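Local coordinates for protein unsaturated glucuronyl hydrolase (Streptococcus agalactiae, PDB 2ZZR) that hydrolyses unsaturated chondroitin, hyaluronan and heparin disaccharides, releasing the unsaturated uronic acid from sulfated and unsulfated glycosaminoglycan fragments, at residues A[315-318]-A[319-322]; A[260-264]-A[265-269]; A[90-93]-A[94-98]; A[99-102]-A[103-107]. All blocks are in the same frame, centred on the assembly; numbering follows the deposited sequence. Where two conformers were deposited one is given.

Contact 1: residues A[315-318]-A[319-322]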
loop_
_atom_site.group_PDB
_atom_site.type_symbol
_atom_site.label_atom_id
_atom_site.label_comp_id
_atom_site.label_asym_id
_atom_site.label_seq_id
_atom_site.Cartn_x
_atom_site.Cartn_y
_atom_site.Cartn_z
ATOM N N HIS A 315 -7.016 1.557 9.991
ATOM C CA HIS A 315 -7.706 0.362 10.479
ATOM C C HIS A 315 -6.737 -0.572 11.207
ATOM O O HIS A 315 -7.028 -1.056 12.311
ATOM C CB HIS A 315 -8.395 -0.373 9.321
ATOM C CG HIS A 315 -9.156 -1.588 9.757
ATOM N ND1 HIS A 315 -10.495 -1.555 10.083
ATOM C CD2 HIS A 315 -8.755 -2.866 9.933
ATOM C CE1 HIS A 315 -10.886 -2.767 10.440
ATOM N NE2 HIS A 315 -9.848 -3.580 10.360
ATOM N N GLU A 316 -5.582 -0.806 10.591
ATOM C CA GLU A 316 -4.547 -1.648 11.188
ATOM C C GLU A 316 -4.027 -1.118 12.530
ATOM O O GLU A 316 -3.986 -1.857 13.516
ATOM C CB GLU A 316 -3.390 -1.859 10.203
ATOM C CG GLU A 316 -2.323 -2.847 10.686
ATOM C CD GLU A 316 -2.882 -4.250 10.943
ATOM O OE1 GLU A 316 -2.268 -4.977 11.754
ATOM O OE2 GLU A 316 -3.922 -4.625 10.338
ATOM N N MET A 317 -3.633 0.154 12.566
ATOM C CA MET A 317 -3.074 0.741 13.790
ATOM C C MET A 317 -4.058 0.710 14.961
ATOM O O MET A 317 -3.655 0.534 16.112
ATOM C CB MET A 317 -2.625 2.179 13.548
ATOM C CG MET A 317 -1.822 2.785 14.712
ATOM S SD MET A 317 -0.062 2.367 14.679
ATOM C CE MET A 317 -0.048 0.798 15.533
ATOM N N LEU A 318 -5.342 0.886 14.648
ATOM C CA LEU A 318 -6.406 0.924 15.653
ATOM C C LEU A 318 -6.557 -0.391 16.408
ATOM O O LEU A 318 -7.133 -0.429 17.501
ATOM C CB LEU A 318 -7.740 1.320 15.006
ATOM C CG LEU A 318 -8.267 2.747 15.223
ATOM C CD1 LEU A 318 -7.179 3.772 15.565
ATOM C CD2 LEU A 318 -9.100 3.192 14.031
ATOM N N LYS A 319 -6.034 -1.470 15.830
ATOM C CA LYS A 319 -6.017 -2.766 16.524
ATOM C C LYS A 319 -5.144 -2.708 17.778
ATOM O O LYS A 319 -5.366 -3.461 18.730
ATOM C CB LYS A 319 -5.496 -3.880 15.612
ATOM C CG LYS A 319 -6.363 -4.159 14.413
ATOM C CD LYS A 319 -5.693 -5.140 13.484
ATOM C CE LYS A 319 -6.544 -5.397 12.247
ATOM N NZ LYS A 319 -5.842 -6.347 11.328
ATOM N N TYR A 320 -4.172 -1.793 17.781
ATOM C CA TYR A 320 -3.130 -1.743 18.806
ATOM C C TYR A 320 -3.154 -0.481 19.653
ATOM O O TYR A 320 -2.702 -0.493 20.802
ATOM C CB TYR A 320 -1.748 -1.884 18.158
ATOM C CG TYR A 320 -1.637 -3.120 17.311
ATOM C CD1 TYR A 320 -1.739 -3.048 15.918
ATOM C CD2 TYR A 320 -1.467 -4.371 17.902
ATOM C CE1 TYR A 320 -1.659 -4.195 15.137
ATOM C CE2 TYR A 320 -1.389 -5.520 17.126
ATOM C CZ TYR A 320 -1.483 -5.422 15.751
ATOM O OH TYR A 320 -1.406 -6.573 15.001
ATOM N N LEU A 321 -3.652 0.609 19.077
ATOM C CA LEU A 321 -3.610 1.913 19.747
ATOM C C LEU A 321 -4.338 1.843 21.090
ATOM O O LEU A 321 -5.471 1.348 21.150
ATOM C CB LEU A 321 -4.247 2.984 18.859
ATOM C CG LEU A 321 -3.927 4.443 19.190
ATOM C CD1 LEU A 321 -2.468 4.767 18.899
ATOM C CD2 LEU A 321 -4.835 5.344 18.377
ATOM N N PRO A 322 -3.684 2.297 22.177
ATOM C CA PRO A 322 -4.370 2.307 23.475
ATOM C C PRO A 322 -5.718 3.025 23.483
ATOM O O PRO A 322 -5.883 4.088 22.862
ATOM C CB PRO A 322 -3.377 3.040 24.391
ATOM C CG PRO A 322 -2.048 2.720 23.798
ATOM C CD PRO A 322 -2.293 2.780 22.302
HETATM O O HOH W 1 -2.697 -7.392 12.595
#

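Contact 2: residues A[260-264]-A[265-269]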
loop_
_atom_site.group_PDB
_atom_site.type_symbol
_atom_site.label_atom_id
_atom_site.label_comp_id
_atom_site.label_asym_id
_atom_site.label_seq_id
_atom_site.Cartn_x
_atom_site.Cartn_y
_atom_site.Cartn_z
ATOM N N ARG A 260 3.362 -4.401 13.984
ATOM C CA ARG A 260 2.911 -5.757 14.345
ATOM C C ARG A 260 4.090 -6.630 14.740
ATOM O O ARG A 260 4.008 -7.420 15.678
ATOM C CB ARG A 260 2.248 -6.459 13.166
ATOM C CG ARG A 260 0.999 -5.828 12.612
ATOM C CD ARG A 260 0.549 -6.635 11.392
ATOM N NE ARG A 260 1.567 -6.630 10.334
ATOM C CZ ARG A 260 1.686 -7.556 9.384
ATOM N NH1 ARG A 260 0.852 -8.592 9.338
ATOM N NH2 ARG A 260 2.649 -7.450 8.475
ATOM N N LYS A 261 5.180 -6.480 13.995
ATOM C CA LYS A 261 6.307 -7.393 14.058
ATOM C C LYS A 261 7.452 -6.874 14.922
ATOM O O LYS A 261 8.407 -7.609 15.216
ATOM C CB LYS A 261 6.804 -7.680 12.639
ATOM C CG LYS A 261 5.709 -8.109 11.668
ATOM C CD LYS A 261 5.001 -9.379 12.142
ATOM C CE LYS A 261 3.885 -9.786 11.189
ATOM N NZ LYS A 261 3.201 -11.018 11.711
ATOM N N MET A 262 7.359 -5.615 15.327
ATOM C CA MET A 262 8.458 -4.958 16.032
ATOM C C MET A 262 8.047 -4.461 17.405
ATOM O O MET A 262 8.861 -4.456 18.340
ATOM C CB MET A 262 9.019 -3.807 15.188
ATOM C CG MET A 262 9.673 -4.281 13.910
ATOM S SD MET A 262 10.116 -2.950 12.785
ATOM C CE MET A 262 11.333 -2.071 13.761
ATOM N N LYS A 263 6.787 -4.042 17.515
ATOM C CA LYS A 263 6.198 -3.588 18.782
ATOM C C LYS A 263 7.029 -2.513 19.478
ATOM O O LYS A 263 7.248 -2.547 20.698
ATOM C CB LYS A 263 5.911 -4.782 19.704
ATOM C CG LYS A 263 4.808 -5.709 19.172
ATOM C CD LYS A 263 3.516 -4.916 18.950
ATOM C CE LYS A 263 2.351 -5.794 18.517
ATOM N NZ LYS A 263 1.446 -6.069 19.679
ATOM N N ASP A 264 7.489 -1.554 18.685
ATOM C CA ASP A 264 8.206 -0.396 19.204
ATOM C C ASP A 264 7.208 0.747 19.280
ATOM O O ASP A 264 6.681 1.172 18.256
ATOM C CB ASP A 264 9.381 -0.072 18.265
ATOM C CG ASP A 264 10.143 1.188 18.657
ATOM O OD1 ASP A 264 9.824 1.827 19.685
ATOM O OD2 ASP A 264 11.078 1.536 17.907
ATOM N N TYR A 265 6.935 1.234 20.489
ATOM C CA TYR A 265 5.965 2.318 20.666
ATOM C C TYR A 265 6.320 3.596 19.888
ATOM O O TYR A 265 5.434 4.383 19.550
ATOM C CB TYR A 265 5.724 2.634 22.152
ATOM C CG TYR A 265 4.614 3.635 22.352
ATOM C CD1 TYR A 265 4.899 4.985 22.591
ATOM C CD2 TYR A 265 3.273 3.246 22.263
ATOM C CE1 TYR A 265 3.885 5.910 22.754
ATOM C CE2 TYR A 265 2.246 4.168 22.420
ATOM C CZ TYR A 265 2.561 5.499 22.664
ATOM O OH TYR A 265 1.552 6.413 22.814
ATOM N N GLN A 266 7.608 3.794 19.599
ATOM C CA GLN A 266 8.032 4.907 18.733
ATOM C C GLN A 266 7.289 4.882 17.388
ATOM O O GLN A 266 7.081 5.921 16.763
ATOM C CB GLN A 266 9.530 4.845 18.461
ATOM C CG GLN A 266 10.411 5.052 19.673
ATOM C CD GLN A 266 11.871 5.013 19.309
ATOM O OE1 GLN A 266 12.385 3.986 18.856
ATOM N NE2 GLN A 266 12.552 6.131 19.502
ATOM N N GLN A 267 6.909 3.686 16.944
ATOM C CA GLN A 267 6.184 3.535 15.685
ATOM C C GLN A 267 4.755 4.060 15.775
ATOM O O GLN A 267 4.221 4.607 14.806
ATOM C CB GLN A 267 6.188 2.072 15.244
ATOM C CG GLN A 267 7.572 1.537 14.934
ATOM C CD GLN A 267 7.575 0.041 14.711
ATOM O OE1 GLN A 267 7.208 -0.722 15.599
ATOM N NE2 GLN A 267 8.021 -0.389 13.526
ATOM N N ILE A 268 4.128 3.893 16.935
ATOM C CA ILE A 268 2.799 4.452 17.157
ATOM C C ILE A 268 2.867 5.987 17.099
ATOM O O ILE A 268 2.023 6.627 16.478
ATOM C CB ILE A 268 2.179 3.936 18.482
ATOM C CG1 ILE A 268 1.680 2.493 18.292
ATOM C CG2 ILE A 268 1.034 4.849 18.956
ATOM C CD1 ILE A 268 1.230 1.799 19.574
ATOM N N ILE A 269 3.887 6.568 17.727
ATOM C CA ILE A 269 4.053 8.025 17.686
ATOM C C ILE A 269 4.321 8.508 16.251
ATOM O O ILE A 269 3.739 9.507 15.806
ATOM C CB ILE A 269 5.141 8.512 18.684
ATOM C CG1 ILE A 269 4.725 8.207 20.137
ATOM C CG2 ILE A 269 5.423 10.007 18.511
ATOM C CD1 ILE A 269 3.323 8.651 20.528
#

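Contact 3: residues A[90-93]-A[94-98]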
loop_
_atom_site.group_PDB
_atom_site.type_symbol
_atom_site.label_atom_id
_atom_site.label_comp_id
_atom_site.label_asym_id
_atom_site.label_seq_id
_atom_site.Cartn_x
_atom_site.Cartn_y
_atom_site.Cartn_z
ATOM N N LYS A 90 -10.811 -18.853 -6.849
ATOM C CA LYS A 90 -9.627 -19.591 -6.435
ATOM C C LYS A 90 -8.901 -20.181 -7.641
ATOM O O LYS A 90 -7.670 -20.136 -7.717
ATOM C CB LYS A 90 -10.001 -20.698 -5.444
ATOM C CG LYS A 90 -8.856 -21.616 -5.082
ATOM C CD LYS A 90 -9.313 -22.734 -4.170
ATOM C CE LYS A 90 -8.165 -23.675 -3.850
ATOM N NZ LYS A 90 -8.517 -24.591 -2.729
ATOM N N ASN A 91 -9.666 -20.733 -8.581
ATOM C CA ASN A 91 -9.086 -21.299 -9.792
ATOM C C ASN A 91 -8.215 -20.307 -10.552
ATOM O O ASN A 91 -7.075 -20.623 -10.899
ATOM C CB ASN A 91 -10.174 -21.866 -10.705
ATOM C CG ASN A 91 -10.709 -23.194 -10.215
ATOM O OD1 ASN A 91 -10.104 -23.850 -9.360
ATOM N ND2 ASN A 91 -11.849 -23.607 -10.763
ATOM N N ILE A 92 -8.741 -19.110 -10.797
ATOM C CA ILE A 92 -7.981 -18.106 -11.548
ATOM C C ILE A 92 -6.841 -17.520 -10.708
ATOM O O ILE A 92 -5.728 -17.356 -11.207
ATOM C CB ILE A 92 -8.879 -17.009 -12.202
ATOM C CG1 ILE A 92 -8.045 -16.050 -13.068
ATOM C CG2 ILE A 92 -9.711 -16.253 -11.165
ATOM C CD1 ILE A 92 -7.246 -16.739 -14.197
ATOM N N ALA A 93 -7.114 -17.249 -9.432
ATOM C CA ALA A 93 -6.098 -16.691 -8.536
ATOM C C ALA A 93 -4.918 -17.648 -8.351
ATOM O O ALA A 93 -3.758 -17.223 -8.327
ATOM C CB ALA A 93 -6.718 -16.305 -7.193
ATOM N N HIS A 94 -5.200 -18.945 -8.247
ATOM C CA HIS A 94 -4.125 -19.917 -8.099
ATOM C C HIS A 94 -3.299 -20.083 -9.376
ATOM O O HIS A 94 -2.104 -20.383 -9.309
ATOM C CB HIS A 94 -4.621 -21.279 -7.612
ATOM C CG HIS A 94 -3.518 -22.272 -7.441
ATOM N ND1 HIS A 94 -2.568 -22.165 -6.447
ATOM C CD2 HIS A 94 -3.182 -23.365 -8.166
ATOM C CE1 HIS A 94 -1.708 -23.162 -6.553
ATOM N NE2 HIS A 94 -2.057 -23.902 -7.591
ATOM N N LYS A 95 -3.940 -19.902 -10.529
ATOM C CA LYS A 95 -3.213 -19.854 -11.794
ATOM C C LYS A 95 -2.256 -18.660 -11.822
ATOM O O LYS A 95 -1.114 -18.790 -12.280
ATOM C CB LYS A 95 -4.176 -19.834 -12.979
ATOM C CG LYS A 95 -4.723 -21.223 -13.308
ATOM C CD LYS A 95 -5.738 -21.171 -14.424
ATOM C CE LYS A 95 -6.460 -22.506 -14.553
ATOM N NZ LYS A 95 -7.671 -22.375 -15.407
ATOM N N ASN A 96 -2.714 -17.513 -11.309
ATOM C CA ASN A 96 -1.830 -16.352 -11.113
ATOM C C ASN A 96 -0.637 -16.729 -10.238
ATOM O O ASN A 96 0.507 -16.433 -10.574
ATOM C CB ASN A 96 -2.576 -15.171 -10.478
ATOM C CG ASN A 96 -3.514 -14.464 -11.434
ATOM O OD1 ASN A 96 -3.671 -14.848 -12.606
ATOM N ND2 ASN A 96 -4.167 -13.424 -10.932
ATOM N N VAL A 97 -0.909 -17.394 -9.117
ATOM C CA VAL A 97 0.144 -17.888 -8.224
ATOM C C VAL A 97 1.199 -18.719 -8.968
ATOM O O VAL A 97 2.401 -18.549 -8.753
ATOM C CB VAL A 97 -0.452 -18.679 -7.022
ATOM C CG1 VAL A 97 0.636 -19.394 -6.238
ATOM C CG2 VAL A 97 -1.245 -17.736 -6.120
ATOM N N LEU A 98 0.750 -19.615 -9.847
ATOM C CA LEU A 98 1.684 -20.447 -10.606
ATOM C C LEU A 98 2.542 -19.604 -11.553
ATOM O O LEU A 98 3.734 -19.875 -11.726
ATOM C CB LEU A 98 0.947 -21.566 -11.352
ATOM C CG LEU A 98 0.312 -22.647 -10.457
ATOM C CD1 LEU A 98 -0.428 -23.696 -11.295
ATOM C CD2 LEU A 98 1.349 -23.311 -9.568
#

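Contact 4: residues A[99-102]-A[103-107]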
loop_
_atom_site.group_PDB
_atom_site.type_symbol
_atom_site.label_atom_id
_atom_site.label_comp_id
_atom_site.label_asym_id
_atom_site.label_seq_id
_atom_site.Cartn_x
_atom_site.Cartn_y
_atom_site.Cartn_z
ATOM N N SER A 99 1.928 -18.571 -12.131
ATOM C CA SER A 99 2.630 -17.583 -12.950
ATOM C C SER A 99 3.687 -16.833 -12.137
ATOM O O SER A 99 4.800 -16.613 -12.613
ATOM C CB SER A 99 1.637 -16.595 -13.570
ATOM O OG SER A 99 2.305 -15.551 -14.265
ATOM N N PHE A 100 3.338 -16.433 -10.914
ATOM C CA PHE A 100 4.312 -15.796 -10.020
ATOM C C PHE A 100 5.463 -16.732 -9.653
ATOM O O PHE A 100 6.613 -16.306 -9.569
ATOM C CB PHE A 100 3.626 -15.225 -8.770
ATOM C CG PHE A 100 2.874 -13.950 -9.030
ATOM C CD1 PHE A 100 1.486 -13.940 -9.077
ATOM C CD2 PHE A 100 3.559 -12.756 -9.245
ATOM C CE1 PHE A 100 0.782 -12.766 -9.327
ATOM C CE2 PHE A 100 2.870 -11.577 -9.500
ATOM C CZ PHE A 100 1.479 -11.578 -9.544
ATOM N N LEU A 101 5.155 -18.008 -9.444
ATOM C CA LEU A 101 6.188 -19.008 -9.210
ATOM C C LEU A 101 7.118 -19.117 -10.421
ATOM O O LEU A 101 8.340 -19.180 -10.267
ATOM C CB LEU A 101 5.564 -20.369 -8.873
ATOM C CG LEU A 101 6.502 -21.520 -8.473
ATOM C CD1 LEU A 101 7.607 -21.108 -7.495
ATOM C CD2 LEU A 101 5.690 -22.674 -7.899
ATOM N N ASN A 102 6.539 -19.128 -11.619
ATOM C CA ASN A 102 7.341 -19.118 -12.846
ATOM C C ASN A 102 8.241 -17.882 -12.932
ATOM O O ASN A 102 9.418 -17.973 -13.303
ATOM C CB ASN A 102 6.448 -19.189 -14.083
ATOM C CG ASN A 102 7.247 -19.125 -15.379
ATOM O OD1 ASN A 102 7.377 -18.065 -15.993
ATOM N ND2 ASN A 102 7.810 -20.256 -15.779
ATOM N N ARG A 103 7.671 -16.731 -12.579
ATOM C CA ARG A 103 8.379 -15.453 -12.645
ATOM C C ARG A 103 9.622 -15.413 -11.748
ATOM O O ARG A 103 10.676 -14.913 -12.162
ATOM C CB ARG A 103 7.423 -14.299 -12.321
ATOM C CG ARG A 103 8.033 -12.923 -12.552
ATOM C CD ARG A 103 7.017 -11.821 -12.370
ATOM N NE ARG A 103 7.647 -10.504 -12.481
ATOM C CZ ARG A 103 7.008 -9.347 -12.351
ATOM N NH1 ARG A 103 5.696 -9.312 -12.119
ATOM N NH2 ARG A 103 7.686 -8.211 -12.462
ATOM N N ILE A 104 9.509 -15.935 -10.527
ATOM C CA ILE A 104 10.664 -15.959 -9.624
ATOM C C ILE A 104 11.673 -17.061 -9.995
ATOM O O ILE A 104 12.885 -16.836 -9.952
ATOM C CB ILE A 104 10.263 -15.964 -8.102
ATOM C CG1 ILE A 104 11.500 -15.898 -7.198
ATOM C CG2 ILE A 104 9.391 -17.166 -7.738
ATOM C CD1 ILE A 104 12.269 -14.594 -7.275
ATOM N N ASN A 105 11.165 -18.230 -10.384
ATOM C CA ASN A 105 12.023 -19.330 -10.824
ATOM C C ASN A 105 12.956 -18.894 -11.946
ATOM O O ASN A 105 14.137 -19.252 -11.962
ATOM C CB ASN A 105 11.181 -20.533 -11.259
ATOM C CG ASN A 105 10.751 -21.397 -10.088
ATOM O OD1 ASN A 105 11.271 -21.262 -8.978
ATOM N ND2 ASN A 105 9.812 -22.307 -10.334
ATOM N N ASN A 106 12.417 -18.091 -12.857
ATOM C CA ASN A 106 13.151 -17.604 -14.016
ATOM C C ASN A 106 13.685 -16.183 -13.869
ATOM O O ASN A 106 14.236 -15.624 -14.823
ATOM C CB ASN A 106 12.271 -17.723 -15.254
ATOM C CG ASN A 106 12.077 -19.156 -15.677
ATOM O OD1 ASN A 106 13.031 -19.829 -16.068
ATOM N ND2 ASN A 106 10.845 -19.643 -15.584
ATOM N N ARG A 107 13.518 -15.606 -12.678
ATOM C CA ARG A 107 14.044 -14.271 -12.356
ATOM C C ARG A 107 13.694 -13.225 -13.427
ATOM O O ARG A 107 14.553 -12.463 -13.891
ATOM C CB ARG A 107 15.556 -14.336 -12.100
ATOM C CG ARG A 107 15.955 -15.236 -10.921
ATOM C CD ARG A 107 17.471 -15.395 -10.800
ATOM N NE ARG A 107 18.151 -14.124 -10.545
ATOM C CZ ARG A 107 18.374 -13.610 -9.336
ATOM N NH1 ARG A 107 17.972 -14.253 -8.243
ATOM N NH2 ARG A 107 19.006 -12.445 -9.220
#

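Contact 1: residues A[315-318]-A[319-322]
Lys-319 lays its extended chain over the last helical turn and reaches the carboxylate of Glu-316. NZ and Glu-316 OE2 form a salt bridge of 2.8 Å; NZ meets OE2 on its syn side, 26° out of the carboxylate plane. Glu-316 has CG anti to its own N (chi1 -174°) and then bends at chi2, which turns the carboxylate toward Lys-319, one turn on. OE2 has a second cationic partner, Arg-388, so the two positive groups should stabilise the ionised acid. The other oxygen, OE1, lies in the ring plane of Tyr-320, at the edge, 3.5 Å from CE1. A water joins the same two side chains: it donates to Glu-316 OE1 at 2.6 Å and lies 2.9 Å from Tyr-320 OH.

The apolar side is made by Met-317 CE, 4.1 Å from Tyr-320 CB, and by Leu-318 CD1, 4.0 Å from Leu-321 CD2. Ile-268 and Phe-271 of helix 265-280 pack on Met-317, and Tyr-331 of helix 328-346 touches both leucines.

In the backbone, Met-317 O accepts from both Tyr-320 N and Leu-321 N (3.0 Å). Lys-319 N bonds to Glu-316 O. Mixed i to i+3 and i to i+4 bonds of this kind are typical of the C-terminal end of a helix, here that of 304-318 in an alpha-barrel enzyme of glycosyl hydrolase family 88.

Contact 2: residues A[260-264]-A[265-269]
Gln-267 has CG beside its own backbone N (chi1 -64°) and an extended chi2, and this carries its amide back to the start of the helix. Asp-264 has CG anti to its N (chi1 176°), which sets the carboxylate beside the first turn. The two residues form a capping box. Gln-267 OE1 accepts from Asp-264 N at 3.2 Å, with the donor tilted 25° from the amide carbonyl plane. Asp-264 sits at the N-cap position. Its OD1 caps the N-H of Gln-266, the second residue of the helix, with N 3.0 Å from OD1 and above the carboxylate plane. The negative charge of Asp-264 lies where the helix dipole would be expected to welcome it. The backbone adds a bond of 2.8 Å from Gln-267 N to Asp-264 O.

The other carboxylate oxygen, OD2, is bonded to Tyr-203 OH, so each oxygen of the cap has its own partner. The amide nitrogen of Gln-267 points at Met-262. NE2 lies 3.4 Å from SD and 3.7 Å from CE of that residue, and the two side chains cross at about a right angle. Lys-263, just after helix 245-262, makes the turn with positive phi.

The turn joins helix 245-262 to helix 265-280. Phe-202 of helix 192-209 packs on both Met-262 and Gln-267, while Ile-255, Ser-258 and Tyr-259 of helix 245-262 also line Gln-267.

Contact 3: residues A[90-93]-A[94-98]
The N-terminal half of helix 87-105 supplies this contact, a regular alpha-helix in which side chains rest on carbonyls of the turn before. Asn-96 has CG beside its backbone N (chi1 -74°), which lays the amide back over that turn. CB is 3.2 Å from Ala-93 O. The amide nitrogen, ND2, is bonded to Thr-74 of helix 70-84. Lys-95 also folds back: CG comes within 3.4 Å of Asn-91 O, and the chain then runs on extended.

The repeating i to i+4 bonds define the helix. His-94 N reaches Lys-90 O at 2.8 Å and Asn-96 N reaches Ile-92 O at 3.0 Å. Lys-95 N to Asn-91 O is longer, at 3.2 Å, and Val-97 N to Ala-93 O closes the set.

His-94 has CG anti to its N (chi1 -179°), which swings the ring off the turn toward Glu-126 of helix 115-130, to which ND1 is hydrogen-bonded; only CB stays near Lys-90 O, at 3.3 Å. Val-97 brings CG2 to 3.4 Å from Ala-93 O. On the buried side Ala-93 meets Trp-78 of helix 70-84, and Val-97 meets Cys-123 of helix 115-130 and Ala-135 of helix 133-147.

Contact 4: residues A[99-102]-A[103-107]
The amides of Asn-102 and Asn-106 meet with their planes 55° apart, and their ND2 atoms are 3.1 Å from each other. Both are donors, so this pair is not a hydrogen bond. Asn-106 ND2 instead bonds to Asn-102 O at 3.2 Å, with that oxygen 26° out of the Asn-106 amide plane. Asn-106 N reaches the same oxygen at 3.0 Å. The two donors come from opposite faces of the carbonyl plane. The amide of Asn-106 is placed for this by chi1 of -71°, which sets CG beside its backbone N.

The guanidinium of Arg-103 has Phe-100 CE2 as an oblique neighbour, with NH1 4.5 Å away. Arg-103 leaves the helix on an extended chain. NE bonds to Ile-108 O, NH2 to Ala-109 O and Glu-67 O, and NH1 to Asn-65 OD1, so the group is held at all three nitrogens, while Phe-100 meets the Tyr-119 ring edge-to-face.

Leu-101 CD1 comes obliquely to the Asn-105 amide, 3.8 Å from ND2, and lies 4.3 Å from Ile-104 CG2. Asn-105 OD1 accepts from Lys-141 of helix 133-147. Arg-103 N, Ile-104 N and Asn-105 N bond to Ser-99 O, Phe-100 O and Leu-101 O.

Arg-107 leaves helical geometry. Its positive phi and two bonds back into the last turn, one of them the weak Arg-107 N to Ile-104 O, make a Schellman motif ending helix 87-105. The Arg-103 side chain lies about 8 Å from that of Asp-114, the likely nucleophile.

How the contacts relate
From the N terminus, contact 3 comes first and contact 4 adjoins it, so residues 90 to 107 follow helix 87-105 to its C-terminal end and just past it. Their centres are 13 Å apart, and contact 4 ends the helix. Contact 2 follows at the turn from helix 245-262 into helix 265-280. Contact 1 is last, where helix 304-318 gives way to a loop. All four are local and in series; none nests or crosses. Contacts 1 and 2 touch: Glu-316 and Tyr-320 pack on Arg-260, and Met-317 and Leu-321 on Ile-268. Contacts 1 and 4 lie on opposite sides of the chain's centre, with nearest atoms about 22 Å apart.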